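Local coordinates for protein Exo-arabinanase (Penicillium chrysogenum, PDB 3A72) that is an exo-acting arabinanase, a glycoside hydrolase that probably releases arabinobiose from the chain ends of alpha-1,5-linked arabinan, at residues Leu154-Lys158 / Gly159-Cys163. Numbering follows the deposited sequence.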
# COMPACT_ATOMS: atom_id res chain seq x y z
N LEU A 154 -3.19 4.65 4.63
CA LEU A 154 -3.38 5.60 5.74
C LEU A 154 -2.39 6.77 5.65
O LEU A 154 -1.22 6.56 5.37
CB LEU A 154 -3.19 4.91 7.09
CG LEU A 154 -4.14 3.75 7.41
CD1 LEU A 154 -3.81 3.12 8.74
CD2 LEU A 154 -5.61 4.19 7.41
N LEU A 155 -2.88 7.97 5.95
CA LEU A 155 -2.06 9.17 5.94
C LEU A 155 -2.63 10.15 6.95
O LEU A 155 -3.85 10.43 6.89
CB LEU A 155 -2.04 9.77 4.56
CG LEU A 155 -1.24 11.09 4.36
CD1 LEU A 155 -0.46 11.09 3.05
CD2 LEU A 155 -2.12 12.26 4.45
N ALA A 156 -1.85 10.68 7.85
CA ALA A 156 -2.28 11.72 8.79
C ALA A 156 -1.92 13.10 8.27
O ALA A 156 -0.88 13.31 7.65
CB ALA A 156 -1.66 11.49 10.16
N ASN A 157 -2.77 14.07 8.62
CA ASN A 157 -2.54 15.46 8.29
C ASN A 157 -3.38 16.31 9.25
O ASN A 157 -4.56 16.03 9.41
CB ASN A 157 -2.95 15.76 6.88
CG ASN A 157 -2.69 17.19 6.48
OD1 ASN A 157 -1.55 17.69 6.62
ND2 ASN A 157 -3.74 17.84 6.01
N LYS A 158 -2.76 17.32 9.85
CA LYS A 158 -3.50 18.30 10.65
C LYS A 158 -4.40 17.64 11.69
O LYS A 158 -5.56 18.03 11.89
CB LYS A 158 -4.31 19.26 9.77
CG LYS A 158 -3.43 20.10 8.87
CD LYS A 158 -4.02 21.15 7.95
CE LYS A 158 -5.48 21.26 7.57
NZ LYS A 158 -5.86 22.35 6.61
N GLY A 159 -3.87 16.67 12.42
CA GLY A 159 -4.56 16.06 13.50
C GLY A 159 -5.64 15.08 13.10
O GLY A 159 -6.41 14.63 13.97
N LYS A 160 -5.71 14.73 11.84
CA LYS A 160 -6.68 13.80 11.30
C LYS A 160 -5.97 12.62 10.64
O LYS A 160 -4.84 12.76 10.17
CB LYS A 160 -7.55 14.49 10.24
CG LYS A 160 -8.33 15.68 10.78
CD LYS A 160 -9.03 16.47 9.64
CE LYS A 160 -8.06 17.35 8.84
NZ LYS A 160 -8.86 18.03 7.74
N LEU A 161 -6.67 11.51 10.60
CA LEU A 161 -6.22 10.37 9.83
C LEU A 161 -7.17 10.15 8.64
O LEU A 161 -8.40 10.12 8.84
CB LEU A 161 -6.14 9.10 10.66
CG LEU A 161 -5.56 7.88 9.98
CD1 LEU A 161 -4.08 8.07 9.73
CD2 LEU A 161 -5.79 6.62 10.78
N ILE A 162 -6.57 10.05 7.47
CA ILE A 162 -7.28 9.76 6.25
C ILE A 162 -7.02 8.31 5.87
O ILE A 162 -5.87 7.85 5.87
CB ILE A 162 -6.82 10.68 5.10
CG1 ILE A 162 -6.92 12.17 5.48
CG2 ILE A 162 -7.57 10.41 3.83
CD1 ILE A 162 -6.08 13.07 4.55
N CYS A 163 -8.09 7.59 5.51
CA CYS A 163 -7.96 6.26 4.92
C CYS A 163 -8.51 6.32 3.49
O CYS A 163 -9.69 6.54 3.29
CB CYS A 163 -8.73 5.21 5.71
SG CYS A 163 -8.49 3.54 5.03
O HOH W 1 -6.37 17.12 5.47
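L155 with I162 and N157 with K160 are the hydrogen-bonded pairs of a beta hairpin with a two-residue loop, its strands 152° apart in direction and joined by a type I' turn from N157 to K160. It links the first two strands of one four-stranded antiparallel sheet, a blade of the six-bladed propeller. L155 N to I162 O spans 3.0 Å, and I162 N returns 2.8 Å to L155 O. At the turn, K160 N lies 3.0 Å from N157 O but well above that carbonyl's plane. K158 and G159 both have positive phi, as this turn requires, and G159 N donates a hydrogen bond to E90 OE1.

On one face, L154 turns its CG beside its own backbone N (chi1 -60°), which lays CD2 3.7 Å from C163 CB and against the sulfur. L161 brings CD2 to the same methyl, while its CD1 sits near A156 CB; F84 and Y86 of strand 82-87, in the neighbouring blade, pack against this side. On the other face, L155 and I162 extend alongside each other, with L155 CD2 4.0 Å from I162 CD1. Beyond them the bent chain of K160 keeps CE 3.8 Å from N157 O, while its NZ forms a salt bridge with E246. A water accepts from N157 ND2 at 2.8 Å and, weakly, from K160 NZ at 3.5 Å.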